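Local coordinates for protein haloacid dehalogenase/epoxide hydrolase family (Corynebacterium glutamicum ATCC 13032, PDB 2PR7) that is uncharacterised but belongs to the haloacid dehalogenase-like hydrolases and probably cleaves its substrate at a site that here holds a calcium ion, at residues 21-24 with 25-29; 88-91 with 92-95; 103-106 with 107-110; 125-128 with 129-133. All coordinates share one frame; numbering follows the deposited sequence.

Interaction 1: 21-24 with 25-29; sequences RRWR and NLLAA. With EDO (1,2-ethanediol), chain D.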
loop_
_atom_site.group_PDB
_atom_site.type_symbol
_atom_site.label_atom_id
_atom_site.label_comp_id
_atom_site.label_asym_id
_atom_site.label_seq_id
_atom_site.Cartn_x
_atom_site.Cartn_y
_atom_site.Cartn_z
ATOM N N ARG A 21 3.919 -7.021 -12.881
ATOM C CA ARG A 21 2.703 -7.612 -13.512
ATOM C C ARG A 21 1.823 -8.256 -12.446
ATOM O O ARG A 21 0.579 -8.135 -12.476
ATOM C CB ARG A 21 3.047 -8.611 -14.625
ATOM C CG ARG A 21 3.586 -8.007 -15.932
ATOM C CD ARG A 21 3.721 -9.040 -17.058
ATOM N NE ARG A 21 4.652 -10.146 -16.734
ATOM C CZ ARG A 21 5.943 -10.162 -17.053
ATOM N NH1 ARG A 21 6.522 -9.123 -17.643
ATOM N NH2 ARG A 21 6.699 -11.208 -16.748
ATOM N N ARG A 22 2.426 -9.028 -11.553
ATOM C CA ARG A 22 1.704 -9.673 -10.453
ATOM C C ARG A 22 1.002 -8.659 -9.530
ATOM O O ARG A 22 -0.160 -8.793 -9.201
ATOM C CB ARG A 22 2.581 -10.690 -9.683
ATOM C CG ARG A 22 2.998 -11.863 -10.487
ATOM C CD ARG A 22 3.876 -12.760 -9.651
ATOM N NE ARG A 22 3.118 -13.535 -8.662
ATOM C CZ ARG A 22 3.690 -14.410 -7.840
ATOM N NH1 ARG A 22 5.000 -14.574 -7.905
ATOM N NH2 ARG A 22 2.973 -15.097 -6.949
ATOM N N TRP A 23 1.663 -7.570 -9.246
ATOM C CA TRP A 23 1.082 -6.523 -8.414
ATOM C C TRP A 23 -0.056 -5.837 -9.136
ATOM O O TRP A 23 -1.067 -5.557 -8.525
ATOM C CB TRP A 23 2.152 -5.499 -8.115
ATOM C CG TRP A 23 2.742 -5.711 -6.756
ATOM C CD1 TRP A 23 4.007 -6.092 -6.459
ATOM C CD2 TRP A 23 2.036 -5.607 -5.490
ATOM N NE1 TRP A 23 4.152 -6.187 -5.082
ATOM C CE2 TRP A 23 2.968 -5.883 -4.467
ATOM C CE3 TRP A 23 0.730 -5.242 -5.147
ATOM C CZ2 TRP A 23 2.639 -5.825 -3.096
ATOM C CZ3 TRP A 23 0.393 -5.177 -3.795
ATOM C CH2 TRP A 23 1.343 -5.506 -2.767
ATOM N N ARG A 24 0.075 -5.621 -10.444
ATOM C CA ARG A 24 -0.982 -4.954 -11.188
ATOM C C ARG A 24 -2.247 -5.786 -11.214
ATOM O O ARG A 24 -3.346 -5.293 -11.040
ATOM C CB ARG A 24 -0.529 -4.594 -12.590
ATOM C CG ARG A 24 0.362 -3.366 -12.578
ATOM C CD ARG A 24 0.799 -2.985 -13.938
ATOM N NE ARG A 24 1.686 -1.816 -13.871
ATOM C CZ ARG A 24 1.388 -0.601 -14.330
ATOM N NH1 ARG A 24 0.232 -0.360 -14.955
ATOM N NH2 ARG A 24 2.280 0.372 -14.194
ATOM N N ASN A 25 -2.092 -7.095 -11.329
ATOM C CA ASN A 25 -3.213 -7.982 -11.321
ATOM C C ASN A 25 -3.842 -8.038 -9.911
ATOM O O ASN A 25 -5.071 -8.052 -9.788
ATOM C CB ASN A 25 -2.763 -9.382 -11.817
ATOM C CG ASN A 25 -3.876 -10.346 -11.877
ATOM O OD1 ASN A 25 -4.847 -10.137 -12.609
ATOM N ND2 ASN A 25 -3.773 -11.428 -11.105
ATOM N N LEU A 26 -3.026 -8.079 -8.904
ATOM C CA LEU A 26 -3.522 -8.105 -7.546
ATOM C C LEU A 26 -4.300 -6.802 -7.219
ATOM O O LEU A 26 -5.415 -6.854 -6.722
ATOM C CB LEU A 26 -2.358 -8.291 -6.580
ATOM C CG LEU A 26 -2.642 -8.378 -5.099
ATOM C CD1 LEU A 26 -3.586 -9.557 -4.823
ATOM C CD2 LEU A 26 -1.304 -8.510 -4.369
ATOM N N LEU A 27 -3.733 -5.651 -7.551
ATOM C CA LEU A 27 -4.381 -4.365 -7.296
ATOM C C LEU A 27 -5.657 -4.260 -8.087
ATOM O O LEU A 27 -6.634 -3.664 -7.584
ATOM C CB LEU A 27 -3.449 -3.190 -7.586
ATOM C CG LEU A 27 -2.228 -3.026 -6.642
ATOM C CD1 LEU A 27 -1.231 -2.062 -7.273
ATOM C CD2 LEU A 27 -2.691 -2.558 -5.262
ATOM N N ALA A 28 -5.683 -4.752 -9.313
ATOM C CA ALA A 28 -6.914 -4.727 -10.090
ATOM C C ALA A 28 -7.991 -5.577 -9.443
ATOM O O ALA A 28 -9.177 -5.174 -9.393
ATOM C CB ALA A 28 -6.695 -5.222 -11.442
ATOM N N ALA A 29 -7.618 -6.749 -8.970
ATOM C CA ALA A 29 -8.594 -7.589 -8.235
ATOM C C ALA A 29 -9.096 -6.927 -6.967
ATOM O O ALA A 29 -10.267 -7.021 -6.657
ATOM C CB ALA A 29 -8.011 -9.005 -7.941
HETATM C C1 EDO D . 3.416 -0.810 -10.719
HETATM O O1 EDO D . 3.919 -1.307 -11.962
HETATM C C2 EDO D . 2.901 -2.029 -9.998
HETATM O O2 EDO D . 4.037 -2.700 -9.433
HETATM O O HOH W 1 -1.145 -11.465 -9.626
#

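Interaction 2: 88-91 with 92-95; sequences DLPM and RDCV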
loop_
_atom_site.group_PDB
_atom_site.type_symbol
_atom_site.label_atom_id
_atom_site.label_comp_id
_atom_site.label_asym_id
_atom_site.label_seq_id
_atom_site.Cartn_x
_atom_site.Cartn_y
_atom_site.Cartn_z
ATOM N N ASP A 88 -10.960 7.285 2.982
ATOM C CA ASP A 88 -12.132 7.455 3.843
ATOM C C ASP A 88 -12.407 6.258 4.758
ATOM O O ASP A 88 -13.557 5.903 4.918
ATOM C CB ASP A 88 -13.410 7.793 3.021
ATOM C CG ASP A 88 -13.285 9.094 2.236
ATOM O OD1 ASP A 88 -12.812 10.122 2.786
ATOM O OD2 ASP A 88 -13.608 9.082 1.043
ATOM N N LEU A 89 -11.363 5.672 5.364
ATOM C CA LEU A 89 -11.500 4.517 6.250
ATOM C C LEU A 89 -10.829 4.817 7.572
ATOM O O LEU A 89 -9.903 5.627 7.602
ATOM C CB LEU A 89 -10.797 3.300 5.640
ATOM C CG LEU A 89 -11.482 2.607 4.464
ATOM C CD1 LEU A 89 -10.535 1.526 3.877
ATOM C CD2 LEU A 89 -12.834 1.973 4.917
ATOM N N PRO A 90 -11.252 4.137 8.658
ATOM C CA PRO A 90 -10.450 4.116 9.892
ATOM C C PRO A 90 -9.208 3.283 9.678
ATOM O O PRO A 90 -9.226 2.371 8.873
ATOM C CB PRO A 90 -11.354 3.433 10.923
ATOM C CG PRO A 90 -12.454 2.832 10.182
ATOM C CD PRO A 90 -12.492 3.354 8.781
HETATM N N MSE A 91 -8.133 3.633 10.371
HETATM C CA MSE A 91 -6.869 2.905 10.245
HETATM C C MSE A 91 -7.059 1.410 10.543
HETATM O O MSE A 91 -6.443 0.568 9.893
HETATM C CB MSE A 91 -5.816 3.505 11.182
HETATM C CG MSE A 91 -5.147 4.823 10.733
HETATM SE SE MSE A 91 -3.791 5.417 11.955
HETATM C CE MSE A 91 -4.773 5.506 13.523
ATOM N N ARG A 92 -7.950 1.075 11.484
ATOM C CA ARG A 92 -8.172 -0.319 11.862
ATOM C C ARG A 92 -8.704 -1.161 10.697
ATOM O O ARG A 92 -8.524 -2.372 10.711
ATOM C CB ARG A 92 -9.070 -0.471 13.129
ATOM C CG ARG A 92 -10.514 -0.119 12.885
ATOM C CD ARG A 92 -11.343 0.149 14.170
ATOM N NE ARG A 92 -12.193 1.340 13.974
ATOM C CZ ARG A 92 -12.892 1.966 14.917
ATOM N NH1 ARG A 92 -12.901 1.532 16.182
ATOM N NH2 ARG A 92 -13.604 3.040 14.582
ATOM N N ASP A 93 -9.274 -0.539 9.660
ATOM C CA ASP A 93 -9.798 -1.266 8.516
ATOM C C ASP A 93 -8.777 -1.416 7.394
ATOM O O ASP A 93 -9.076 -1.889 6.299
ATOM C CB ASP A 93 -11.093 -0.597 7.998
ATOM C CG ASP A 93 -12.233 -0.766 8.959
ATOM O OD1 ASP A 93 -12.180 -1.725 9.771
ATOM O OD2 ASP A 93 -13.160 0.069 8.936
ATOM N N CYS A 94 -7.554 -0.999 7.657
ATOM C CA CYS A 94 -6.513 -1.007 6.621
ATOM C C CYS A 94 -5.422 -1.993 6.930
ATOM O O CYS A 94 -5.045 -2.178 8.118
ATOM C CB CYS A 94 -5.895 0.365 6.442
ATOM S SG CYS A 94 -7.029 1.697 5.963
ATOM N N VAL A 95 -4.870 -2.521 5.836
ATOM C CA VAL A 95 -3.677 -3.342 5.784
ATOM C C VAL A 95 -2.511 -2.502 5.240
ATOM O O VAL A 95 -2.650 -1.895 4.165
ATOM C CB VAL A 95 -3.843 -4.545 4.838
ATOM C CG1 VAL A 95 -2.580 -5.422 4.939
ATOM C CG2 VAL A 95 -5.098 -5.406 5.214
#

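Interaction 3: 103-106 with 107-110; sequences NVRG and AVEA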
loop_
_atom_site.group_PDB
_atom_site.type_symbol
_atom_site.label_atom_id
_atom_site.label_comp_id
_atom_site.label_asym_id
_atom_site.label_seq_id
_atom_site.Cartn_x
_atom_site.Cartn_y
_atom_site.Cartn_z
ATOM N N ASN A 103 8.320 -0.039 9.745
ATOM C CA ASN A 103 7.066 0.547 9.257
ATOM C C ASN A 103 5.882 -0.382 9.547
ATOM O O ASN A 103 4.836 0.069 10.014
ATOM C CB ASN A 103 7.137 0.861 7.803
ATOM C CG ASN A 103 8.015 2.044 7.506
ATOM O OD1 ASN A 103 8.420 2.780 8.385
ATOM N ND2 ASN A 103 8.321 2.217 6.248
ATOM N N VAL A 104 6.090 -1.665 9.361
ATOM C CA VAL A 104 5.017 -2.661 9.614
ATOM C C VAL A 104 4.693 -2.668 11.096
ATOM O O VAL A 104 3.518 -2.671 11.475
ATOM C CB VAL A 104 5.385 -4.054 9.129
ATOM C CG1 VAL A 104 4.303 -5.062 9.483
ATOM C CG2 VAL A 104 5.600 -4.046 7.650
ATOM N N ARG A 105 5.693 -2.671 11.959
ATOM C CA ARG A 105 5.436 -2.668 13.412
ATOM C C ARG A 105 4.728 -1.389 13.856
ATOM O O ARG A 105 3.776 -1.431 14.628
ATOM C CB ARG A 105 6.744 -2.783 14.199
ATOM C CG ARG A 105 6.599 -2.813 15.749
ATOM C CD ARG A 105 5.596 -3.882 16.308
ATOM N NE ARG A 105 5.817 -5.239 15.827
ATOM C CZ ARG A 105 4.910 -6.217 15.903
ATOM N NH1 ARG A 105 3.735 -5.998 16.494
ATOM N NH2 ARG A 105 5.181 -7.434 15.424
ATOM N N GLY A 106 5.162 -0.254 13.326
ATOM C CA GLY A 106 4.487 1.000 13.526
ATOM C C GLY A 106 3.026 0.959 13.145
ATOM O O GLY A 106 2.196 1.592 13.796
ATOM N N ALA A 107 2.729 0.297 12.031
ATOM C CA ALA A 107 1.363 0.224 11.570
ATOM C C ALA A 107 0.533 -0.589 12.532
ATOM O O ALA A 107 -0.578 -0.210 12.898
ATOM C CB ALA A 107 1.276 -0.341 10.145
ATOM N N VAL A 108 1.075 -1.725 12.930
ATOM C CA VAL A 108 0.380 -2.628 13.884
ATOM C C VAL A 108 0.105 -1.893 15.203
ATOM O O VAL A 108 -0.978 -1.966 15.749
ATOM C CB VAL A 108 1.197 -3.953 14.029
ATOM C CG1 VAL A 108 0.672 -4.747 15.190
ATOM C CG2 VAL A 108 1.178 -4.781 12.690
ATOM N N GLU A 109 1.080 -1.158 15.664
ATOM C CA GLU A 109 0.927 -0.362 16.880
ATOM C C GLU A 109 -0.169 0.706 16.751
ATOM O O GLU A 109 -0.826 1.043 17.741
ATOM C CB GLU A 109 2.256 0.282 17.255
ATOM C CG GLU A 109 3.306 -0.764 17.662
ATOM C CD GLU A 109 4.688 -0.140 17.959
ATOM O OE1 GLU A 109 4.991 0.972 17.438
ATOM O OE2 GLU A 109 5.461 -0.781 18.712
ATOM N N ALA A 110 -0.342 1.252 15.558
ATOM C CA ALA A 110 -1.410 2.224 15.261
ATOM C C ALA A 110 -2.782 1.562 15.062
ATOM O O ALA A 110 -3.788 2.251 14.971
ATOM C CB ALA A 110 -1.053 3.054 14.049
#

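Interaction 4: 125-128 with 129-133; sequences VEIV and GLFGL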
loop_
_atom_site.group_PDB
_atom_site.type_symbol
_atom_site.label_atom_id
_atom_site.label_comp_id
_atom_site.label_asym_id
_atom_site.label_seq_id
_atom_site.Cartn_x
_atom_site.Cartn_y
_atom_site.Cartn_z
ATOM N N VAL A 125 0.065 -14.376 -0.268
ATOM C CA VAL A 125 -0.810 -15.293 0.480
ATOM C C VAL A 125 -1.602 -14.528 1.540
ATOM O O VAL A 125 -2.814 -14.710 1.691
ATOM C CB VAL A 125 0.028 -16.404 1.164
ATOM C CG1 VAL A 125 -0.824 -17.252 2.097
ATOM C CG2 VAL A 125 0.627 -17.280 0.138
ATOM N N GLU A 126 -0.894 -13.686 2.306
ATOM C CA GLU A 126 -1.484 -12.861 3.331
ATOM C C GLU A 126 -2.473 -11.880 2.744
ATOM O O GLU A 126 -3.552 -11.679 3.270
ATOM C CB GLU A 126 -0.401 -12.124 4.116
ATOM C CG GLU A 126 0.631 -13.089 4.700
ATOM C CD GLU A 126 1.612 -12.396 5.592
ATOM O OE1 GLU A 126 1.195 -11.476 6.327
ATOM O OE2 GLU A 126 2.803 -12.765 5.535
ATOM N N ILE A 127 -2.092 -11.204 1.660
ATOM C CA ILE A 127 -2.940 -10.167 1.137
ATOM C C ILE A 127 -4.236 -10.774 0.650
ATOM O O ILE A 127 -5.313 -10.288 0.906
ATOM C CB ILE A 127 -2.195 -9.356 0.020
ATOM C CG1 ILE A 127 -0.990 -8.621 0.611
ATOM C CG2 ILE A 127 -3.168 -8.394 -0.665
ATOM C CD1 ILE A 127 0.050 -8.163 -0.459
ATOM N N VAL A 128 -4.118 -11.814 -0.180
ATOM C CA VAL A 128 -5.259 -12.465 -0.750
ATOM C C VAL A 128 -6.201 -12.984 0.327
ATOM O O VAL A 128 -7.423 -12.861 0.211
ATOM C CB VAL A 128 -4.780 -13.582 -1.691
ATOM C CG1 VAL A 128 -5.918 -14.517 -2.003
ATOM C CG2 VAL A 128 -4.130 -12.995 -3.020
ATOM N N GLY A 129 -5.627 -13.518 1.406
ATOM C CA GLY A 129 -6.419 -14.046 2.521
ATOM C C GLY A 129 -7.175 -12.949 3.267
ATOM O O GLY A 129 -8.343 -13.121 3.600
ATOM N N LEU A 130 -6.511 -11.834 3.511
ATOM C CA LEU A 130 -7.075 -10.707 4.235
ATOM C C LEU A 130 -8.254 -10.078 3.504
ATOM O O LEU A 130 -9.228 -9.680 4.123
ATOM C CB LEU A 130 -5.995 -9.686 4.487
ATOM C CG LEU A 130 -5.064 -10.002 5.652
ATOM C CD1 LEU A 130 -3.760 -9.146 5.536
ATOM C CD2 LEU A 130 -5.725 -9.871 7.028
ATOM N N PHE A 131 -8.168 -10.027 2.182
ATOM C CA PHE A 131 -9.203 -9.386 1.360
ATOM C C PHE A 131 -10.192 -10.352 0.754
ATOM O O PHE A 131 -11.195 -9.918 0.191
ATOM C CB PHE A 131 -8.539 -8.475 0.301
ATOM C CG PHE A 131 -7.865 -7.298 0.918
ATOM C CD1 PHE A 131 -8.632 -6.291 1.485
ATOM C CD2 PHE A 131 -6.498 -7.196 0.999
ATOM C CE1 PHE A 131 -8.030 -5.210 2.102
ATOM C CE2 PHE A 131 -5.896 -6.101 1.625
ATOM C CZ PHE A 131 -6.675 -5.113 2.161
ATOM N N GLY A 132 -9.956 -11.664 0.894
ATOM C CA GLY A 132 -10.868 -12.684 0.354
ATOM C C GLY A 132 -10.930 -12.731 -1.138
ATOM O O GLY A 132 -11.975 -13.045 -1.684
ATOM N N LEU A 133 -9.802 -12.479 -1.772
ATOM C CA LEU A 133 -9.708 -12.488 -3.217
ATOM C C LEU A 133 -9.690 -13.931 -3.709
ATOM O O LEU A 133 -9.233 -14.841 -3.005
ATOM C CB LEU A 133 -8.477 -11.718 -3.680
ATOM C CG LEU A 133 -8.281 -10.313 -3.138
ATOM C CD1 LEU A 133 -7.026 -9.734 -3.764
ATOM C CD2 LEU A 133 -9.510 -9.399 -3.372
HETATM O O HOH W 2 -9.211 -15.789 -0.352
#

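Interaction 1: 21-24 with 25-29
Trp23 packs its six-membered ring against Leu26 and Leu27, about one helical turn further on. At the base, Trp23 CB lies 3.6 Å from O2 of a bound 1,2-ethanediol, probably taken up from the crystallisation liquor. Further out, Trp23 CE3 turns an edge toward Leu27, whose CG is 4.0 Å from it and close to the ring plane. Trp23 CZ3 carries the contact with Leu26, whose CD2 comes to 3.8 Å from it. That methyl makes an off-centre CH-pi contact with the six-membered ring, 30° from the ring normal. Leu26 has CG anti to its backbone N (chi1 -179°), which sends its branch the same way as the indole. On the pyrrole side NE1 is satisfied by Tyr117 OH, and Phe120 meets the ring edge-to-face. Leu27 N donates to Trp23 O over 2.8 Å, nearly straight at 170°, so backbone and side chain tie the same two residues. On the outer surface Arg24 helps to hold the diol, which Gln20 OE1 and Leu13 O also bind: Arg24 NE is 3.0 Å from its O1, and NH2 adds a weak bond. A water accepts from Asn25 ND2 and donates to Arg22 O, bridging the turn. The amphipathic helix 17-32 is the crossover of the beta-alpha-beta unit linking strands 4-7 and 36-41, as in the Rossmann-like core of haloacid dehalogenases.

Interaction 2: 88-91 with 92-95
Pro90 O accepts Asp93 N at 3.0 Å and Met91 O accepts Cys94 N at 2.9 Å, two successive i to i+3 bonds whose donors sit well above the carbonyl planes. They wind a short 3-10 turn that delivers the chain into strand 94-98, directly after a Schellman motif at Asp88 has ended the preceding helix. Together the two devices make the tight alpha-to-beta connection of this Rossmann-like core. Pro90 stands against the turn with its ring touched by two side chains. Arg92 CG sits between the backbone N and the carbonyl carbon (chi1 71°), and with a bend at chi3 the chain runs back along the proline; Arg92 NE is 3.8 Å from Pro90 CB, which lies near the guanidinium plane at its edge. The Asp93 carboxylate comes to Pro90 from further along the turn, meeting CG and CD through OD2. Selenomethionine Met91 points its side chain the other way, where it touches Glu77, Gln81 and Ala84 of helix 77-86, and Leu112. Its neighbour in that layer is Cys94, which also touches Ala84, while Val95 faces Leu130 and Phe131 on the opposite side of the sheet. Leu89 bends toward the start of the strand, its CD1 4.1 Å from Cys94 SG. The same sulfur, Cys94 SG, lies 3.7 Å from Pro90 O.

Interaction 3: 103-106 with 107-110
Arg105 folds its aliphatic part over the next turn of the helix, where it overlaps Glu109 and Val108. CG leaves anti to the backbone N (chi1 -179°) and the chain then kinks at two bonds, which swings the guanidinium round to Val108: Arg105 NH1 is 3.6 Å from Val108 CG1. Glu109 meets the same arginine lower down, its OE2 3.8 Å from Arg105 CG, with the two side chains at about a right angle. Their charges do not pair, since Arg105 NE and Glu109 OE2 stay 5.3 Å apart; any attraction between them is probably modest on this exposed face. Glu109 CG also presses on Arg105 O at 3.1 Å, the same carbonyl that accepts Glu109 N at 2.9 Å and 164°. Helix 101-110 is the crossover between strands 94-98 and 113-116 in the haloacid dehalogenase core; on its buried side Ala107 rests on Leu96 and Leu112, and Val104 on Asp98. At the head of the helix Asn103 gives ND2 to Asp98 OD2 and its N to Ser100 OG, with its side chain about 6 Å from the calcium ion bound by Asp8, Ala10 and Asp99.

Interaction 4: 125-128 with 129-133
Ile127 and Phe131, four residues apart, pack side chain to side chain near the end of the helix, and Val128 meets Leu133 beyond it. Apolar contacts come first: Ile127 CG2 reaches Phe131 CD2 at 3.9 Å, and it does so because CG2 is the branch anti to the backbone N. Val128 CG1 packs 4.1 Å from Leu133 CB, where the chain has bent back after the helix.

Other side-chain carbons lie against backbone carbonyl oxygens. Phe131 CD2 is 3.3 Å from Ile127 O, which stands oblique to the ring, and Leu130 lays CB, CG and CD1 along Glu126 O.

Backbone hydrogen bonds make up the third group. Gly129, Leu130 and Phe131 donate to Val125, Glu126 and Ile127 in ordinary helical fashion. Gly132 then takes positive phi (67°), a conformation that favours glycine, and the helix stops. Leu133 N donates to Val128 O over 3.1 Å, in the carbonyl plane, while the companion bond from Gly132 N to Gly129 O is weak; this is the pattern of a Schellman motif. A weak bond from Gly132 N falls on Val128 O as well, and a water donates to Leu133 O at 2.8 Å and, weakly, to Val128 O.

Among charges, Glu126 is paired with Arg122 on the same helix. Ile127, Val128 and Leu133 pack on helix 17-32, while Leu130 and Phe131 cover strand 94-98, Leu130 also reaching strand 113-116.

In the fold
Along the chain the contacts run in series, interaction 1 to interaction 4, and together they sample both faces of the parallel five-stranded sheet. Interactions 1 and 4 share one face, their centres 13 Å apart: Leu26 and Trp23 of helix 17-32 pack against Val128, Leu133 and Ile127 of helix 120-131. Interaction 2 feeds strand 94-98, whose Val95 meets Phe131 of interaction 4. Met91 of interaction 2 touches Ala110 of interaction 3 on the other face, where helix 101-110 lies. Interactions 1 and 3, on opposite sides of the chain's centre, stand 24 Å apart between centres. The result is the three-layered alpha-beta-alpha sandwich of the haloacid dehalogenase core.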